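Local coordinates for protein phosphoribosylaminoimidazole carboxylase (Bombyx mori, PDB 4JA0) that probably carries out two steps of purine biosynthesis, pairing an AIR carboxylase with a SAICAR synthetase in one bifunctional chain, at residues L36-R41 against E86-S91; K66-L71 against D209-D214. All coordinates share one frame; numbering follows the deposited sequence.

Overall arrangement
Both contacts belong to the SAICAR synthetase part of the chain, and their centres lie about 13 Å apart. Interaction 1 joins two antiparallel strands, while interaction 2 sets the helix 57-74 against the loop between strands 205-207 and 216-220. Their segments alternate along the sequence, and they touch through Val210: its CG2 is 4.0 Å from Leu37 CD1 and also 4.0 Å from Phe89 CE2. The helix links them as well, because Asn61 bonds to Lys39 and to the backbone of Ala88, whereas Asn64 accepts from the backbone N of Ile211. A bound sulfate, probably from the crystallisation liquor, lies about 5 Å from the side chain of Asp209, consistent with a pocket beside interaction 2.

Interaction 1 of 2, residues L36-R41 against E86-S91; sequences LLNKDR and ETAFLS
Leu37 and Phe89 face each other as a hydrogen-bonded pair of an antiparallel ladder, with side chains on the same face of the sheet. Leu37 N donates to Phe89 O at 2.8 Å with an N-H...O angle of 179°, and Phe89 N returns a bond to Leu37 O at 2.9 Å. The two side chains run side by side. Leu37 CB sits over one ring face, offset toward the rim, 4.0 Å from the Phe89 centroid in a CH-pi contact, while Leu37 CD2 reaches Phe89 CE2 at 3.6 Å. Phe89 CG lies between its own backbone N and carbonyl carbon (chi1 70°), a rotamer that, with the strand pairing, lays the ring beside Leu37. The Lys39 side chain crosses that of Phe89 at about a right angle, and its CE lies near the ring plane at the edge, 3.8 Å from Phe89 CE2. On the other face of the sheet, Leu36 CD1 meets Ala88 CB at 3.7 Å, and its CD2 meets Leu90 CD2 at 3.9 Å.

The ladder continues with Lys39 N donating to Thr87 O at 3.0 Å. Farther out, Asn61 of helix 57-74 accepts from Lys39 NZ and donates to Ala88 O, and Phe80 meets the Phe89 ring edge-to-face. Lys39 is buried, and its amine has the neutral amide of Asn61 as a partner, its methylene lying against an aromatic edge: a polar end is satisfied while its aliphatic stem joins the apolar layer.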
loop_
_atom_site.group_PDB
_atom_site.type_symbol
_atom_site.label_atom_id
_atom_site.label_comp_id
_atom_site.label_asym_id
_atom_site.label_seq_id
_atom_site.Cartn_x
_atom_site.Cartn_y
_atom_site.Cartn_z
ATOM N N LEU A 36 39.503 39.245 34.029
ATOM C CA LEU A 36 38.662 40.405 34.391
ATOM C C LEU A 36 38.805 41.475 33.317
ATOM O O LEU A 36 39.920 41.846 32.946
ATOM C CB LEU A 36 39.043 40.983 35.765
ATOM C CG LEU A 36 38.262 42.132 36.453
ATOM C CD1 LEU A 36 38.484 43.531 35.852
ATOM C CD2 LEU A 36 36.798 41.861 36.500
ATOM N N LEU A 37 37.689 41.974 32.802
ATOM C CA LEU A 37 37.769 43.041 31.810
ATOM C C LEU A 37 37.302 44.306 32.477
ATOM O O LEU A 37 36.239 44.326 33.093
ATOM C CB LEU A 37 36.946 42.724 30.551
ATOM C CG LEU A 37 37.111 43.678 29.350
ATOM C CD1 LEU A 37 36.945 42.969 28.005
ATOM C CD2 LEU A 37 36.129 44.853 29.435
ATOM N N ASN A 38 38.131 45.338 32.391
ATOM C CA ASN A 38 37.851 46.622 33.024
ATOM C C ASN A 38 37.679 47.728 31.980
ATOM O O ASN A 38 38.625 48.032 31.243
ATOM C CB ASN A 38 39.000 46.978 33.971
ATOM C CG ASN A 38 38.600 47.979 35.026
ATOM O OD1 ASN A 38 37.419 48.329 35.175
ATOM N ND2 ASN A 38 39.585 48.455 35.770
ATOM N N LYS A 39 36.487 48.312 31.881
ATOM C CA LYS A 39 36.284 49.379 30.897
ATOM C C LYS A 39 36.718 50.754 31.413
ATOM O O LYS A 39 36.449 51.112 32.557
ATOM C CB LYS A 39 34.837 49.397 30.399
ATOM C CG LYS A 39 34.632 48.533 29.141
ATOM C CD LYS A 39 33.197 48.061 29.008
ATOM C CE LYS A 39 32.959 46.792 29.817
ATOM N NZ LYS A 39 33.377 46.893 31.258
ATOM N N ASP A 40 37.371 51.526 30.545
ATOM C CA ASP A 40 37.930 52.826 30.917
ATOM C C ASP A 40 37.055 53.959 30.403
ATOM O O ASP A 40 36.339 53.792 29.416
ATOM C CB ASP A 40 39.352 52.972 30.375
ATOM N N ARG A 41 37.127 55.116 31.058
ATOM C CA ARG A 41 36.248 56.230 30.707
ATOM C C ARG A 41 36.791 57.082 29.564
ATOM O O ARG A 41 36.889 58.306 29.685
ATOM C CB ARG A 41 35.947 57.125 31.923
ATOM C CG ARG A 41 34.674 56.771 32.721
ATOM C CD ARG A 41 34.594 57.517 34.061
ATOM N NE ARG A 41 35.645 57.164 35.010
ATOM C CZ ARG A 41 35.509 56.247 35.965
ATOM N NH1 ARG A 41 34.351 55.618 36.126
ATOM N NH2 ARG A 41 36.519 55.982 36.786
ATOM N N GLU A 86 30.658 47.840 38.504
ATOM C CA GLU A 86 29.884 48.785 37.728
ATOM C C GLU A 86 30.607 49.133 36.434
ATOM O O GLU A 86 29.999 49.638 35.483
ATOM C CB GLU A 86 29.616 50.022 38.600
ATOM C CG GLU A 86 28.621 49.754 39.768
ATOM C CD GLU A 86 29.052 48.639 40.745
ATOM O OE1 GLU A 86 30.242 48.244 40.749
ATOM O OE2 GLU A 86 28.190 48.144 41.506
ATOM N N THR A 87 31.904 48.836 36.403
ATOM C CA THR A 87 32.733 49.171 35.255
ATOM C C THR A 87 33.471 47.968 34.682
ATOM O O THR A 87 34.093 48.059 33.619
ATOM C CB THR A 87 33.771 50.226 35.644
ATOM O OG1 THR A 87 34.363 49.845 36.897
ATOM C CG2 THR A 87 33.110 51.589 35.796
ATOM N N ALA A 88 33.361 46.830 35.364
ATOM C CA ALA A 88 34.101 45.632 34.970
ATOM C C ALA A 88 33.242 44.365 34.929
ATOM O O ALA A 88 32.168 44.309 35.522
ATOM C CB ALA A 88 35.310 45.435 35.894
ATOM N N PHE A 89 33.719 43.356 34.206
ATOM C CA PHE A 89 33.064 42.054 34.202
ATOM C C PHE A 89 34.024 40.867 34.105
ATOM O O PHE A 89 35.161 41.003 33.645
ATOM C CB PHE A 89 32.009 41.956 33.090
ATOM C CG PHE A 89 32.580 41.913 31.698
ATOM C CD1 PHE A 89 33.075 40.726 31.167
ATOM C CD2 PHE A 89 32.586 43.048 30.905
ATOM C CE1 PHE A 89 33.594 40.679 29.890
ATOM C CE2 PHE A 89 33.096 43.010 29.629
ATOM C CZ PHE A 89 33.597 41.824 29.117
ATOM N N LEU A 90 33.525 39.698 34.499
ATOM C CA LEU A 90 34.276 38.459 34.444
ATOM C C LEU A 90 34.019 37.709 33.160
ATOM O O LEU A 90 32.871 37.482 32.760
ATOM C CB LEU A 90 33.918 37.559 35.623
ATOM C CG LEU A 90 34.436 38.208 36.895
ATOM C CD1 LEU A 90 33.811 37.612 38.147
ATOM C CD2 LEU A 90 35.956 38.066 36.898
ATOM N N SER A 91 35.117 37.284 32.550
ATOM C CA SER A 91 35.103 36.654 31.250
ATOM C C SER A 91 35.864 35.344 31.330
ATOM O O SER A 91 36.841 35.228 32.075
ATOM C CB SER A 91 35.767 37.603 30.240
ATOM O OG SER A 91 36.060 36.969 29.003
#

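Interaction 2 of 2, residues K66-L71 against D209-D214; sequences KVFEIL and DVIDSD
Ile211 reaches from the loop 209-214 and packs against Val67, Phe68 and Leu71 of helix 57-74, a helix-against-loop packing inside the SAICAR synthetase fold. Val67 and Leu71 lie one turn apart, as the backbone bond from Leu71 N to Val67 O confirms, and both direct their CB toward the loop. Ile211 has the largest area buried by this contact, followed by Phe68 and then Val67.

The isoleucine crosses Val67 at about a right angle: Val67 CG1 is 4.0 Å from Ile211 CB. Ile211 CG1 is anti to its carbonyl carbon (chi1 -48°), and the extended chain brings Ile211 CD1 to 3.9 Å from Phe68 CE2. That methyl also meets Leu71 CD1 tip to tip at 4.1 Å. The Phe68 side chain crosses that of Ile211 obliquely, and the CE1-CZ side of the ring meets Asp209. There Asp209 O lies in the ring plane at the edge, 3.6 Å from Phe68 CE1, where the weakly positive rim hydrogens would probably suit a carbonyl oxygen. An alanine in place of Phe68 would probably leave Ile211 CD1 without its aromatic neighbour and Asp209 O without the ring edge beside it, opening a gap between helix and loop.

Other elements complete the surroundings. Met193 and Ile195 of strand 188-200 touch Ile211, Leu179 of helix 162-183 touches Val67, and Asn64 OD1 accepts a hydrogen bond from Ile211 N. Beyond the apolar part, the loop folds into an Asx turn, in which Asp214 N donates to Asp212 OD1 at 2.6 Å, meeting that oxygen from above the carboxylate plane, 35° out of it.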
loop_
_atom_site.group_PDB
_atom_site.type_symbol
_atom_site.label_atom_id
_atom_site.label_comp_id
_atom_site.label_asym_id
_atom_site.label_seq_id
_atom_site.Cartn_x
_atom_site.Cartn_y
_atom_site.Cartn_z
ATOM N N LYS A 66 24.212 43.351 29.348
ATOM C CA LYS A 66 22.830 43.131 28.970
ATOM C C LYS A 66 22.757 42.376 27.640
ATOM O O LYS A 66 22.018 41.387 27.513
ATOM C CB LYS A 66 22.084 44.474 28.908
ATOM N N VAL A 67 23.556 42.810 26.673
ATOM C CA VAL A 67 23.611 42.160 25.372
ATOM C C VAL A 67 24.030 40.708 25.522
ATOM O O VAL A 67 23.365 39.816 25.005
ATOM C CB VAL A 67 24.578 42.916 24.409
ATOM C CG1 VAL A 67 24.897 42.090 23.162
ATOM C CG2 VAL A 67 24.003 44.277 24.030
ATOM N N PHE A 68 25.094 40.459 26.274
ATOM C CA PHE A 68 25.613 39.101 26.414
ATOM C C PHE A 68 24.594 38.213 27.114
ATOM O O PHE A 68 24.474 37.041 26.786
ATOM C CB PHE A 68 26.973 39.104 27.132
ATOM C CG PHE A 68 28.141 39.438 26.227
ATOM C CD1 PHE A 68 29.209 40.182 26.697
ATOM C CD2 PHE A 68 28.148 39.056 24.892
ATOM C CE1 PHE A 68 30.276 40.510 25.859
ATOM C CE2 PHE A 68 29.218 39.379 24.057
ATOM C CZ PHE A 68 30.275 40.108 24.543
ATOM N N GLU A 69 23.805 38.795 28.012
ATOM C CA GLU A 69 22.747 38.048 28.680
ATOM C C GLU A 69 21.692 37.643 27.659
ATOM O O GLU A 69 21.176 36.511 27.691
ATOM C CB GLU A 69 22.101 38.872 29.801
ATOM N N ILE A 70 21.397 38.537 26.727
ATOM C CA ILE A 70 20.423 38.206 25.711
ATOM C C ILE A 70 20.965 37.088 24.828
ATOM O O ILE A 70 20.229 36.148 24.477
ATOM C CB ILE A 70 20.097 39.421 24.837
ATOM C CG1 ILE A 70 19.474 40.536 25.692
ATOM C CG2 ILE A 70 19.237 39.023 23.638
ATOM C CD1 ILE A 70 19.142 41.785 24.903
ATOM N N LEU A 71 22.265 37.140 24.530
ATOM C CA LEU A 71 22.836 36.166 23.599
ATOM C C LEU A 71 23.062 34.807 24.234
ATOM O O LEU A 71 22.991 33.782 23.548
ATOM C CB LEU A 71 24.139 36.696 22.985
ATOM C CG LEU A 71 23.906 37.822 21.974
ATOM C CD1 LEU A 71 25.232 38.423 21.489
ATOM C CD2 LEU A 71 23.078 37.294 20.803
ATOM N N ASP A 209 34.456 39.597 22.839
ATOM C CA ASP A 209 34.916 40.963 23.100
ATOM C C ASP A 209 33.942 41.723 23.994
ATOM O O ASP A 209 33.745 41.388 25.159
ATOM C CB ASP A 209 35.194 41.720 21.788
ATOM C CG ASP A 209 35.930 43.046 22.012
ATOM O OD1 ASP A 209 35.928 43.901 21.092
ATOM O OD2 ASP A 209 36.503 43.229 23.112
ATOM N N VAL A 210 33.365 42.767 23.420
ATOM C CA VAL A 210 32.496 43.688 24.105
ATOM C C VAL A 210 31.525 44.175 23.045
ATOM O O VAL A 210 31.935 44.563 21.957
ATOM C CB VAL A 210 33.300 44.855 24.660
ATOM C CG1 VAL A 210 32.447 46.095 24.728
ATOM C CG2 VAL A 210 33.861 44.498 26.022
ATOM N N ILE A 211 30.233 44.136 23.329
ATOM C CA ILE A 211 29.291 44.725 22.402
ATOM C C ILE A 211 28.588 45.854 23.145
ATOM O O ILE A 211 27.780 45.597 24.037
ATOM C CB ILE A 211 28.282 43.677 21.848
ATOM C CG1 ILE A 211 29.016 42.417 21.377
ATOM C CG2 ILE A 211 27.457 44.260 20.713
ATOM C CD1 ILE A 211 28.098 41.312 20.883
ATOM N N ASP A 212 28.926 47.100 22.809
ATOM C CA ASP A 212 28.269 48.257 23.413
ATOM C C ASP A 212 27.894 49.268 22.326
ATOM O O ASP A 212 27.790 48.894 21.157
ATOM C CB ASP A 212 29.141 48.904 24.504
ATOM C CG ASP A 212 30.512 49.350 23.994
ATOM O OD1 ASP A 212 30.618 49.667 22.793
ATOM O OD2 ASP A 212 31.473 49.440 24.804
ATOM N N SER A 213 27.695 50.535 22.694
ATOM C CA SER A 213 27.357 51.555 21.695
ATOM C C SER A 213 28.527 51.940 20.819
ATOM O O SER A 213 28.364 52.723 19.884
ATOM C CB SER A 213 26.746 52.806 22.310
ATOM O OG SER A 213 25.446 52.550 22.801
ATOM N N ASP A 214 29.700 51.387 21.107
ATOM C CA ASP A 214 30.850 51.585 20.228
ATOM C C ASP A 214 30.895 50.494 19.157
ATOM O O ASP A 214 31.516 50.657 18.125
ATOM C CB ASP A 214 32.152 51.586 21.043
ATOM C CG ASP A 214 32.228 52.751 22.038
ATOM O OD1 ASP A 214 31.680 53.837 21.739
ATOM O OD2 ASP A 214 32.823 52.578 23.126
#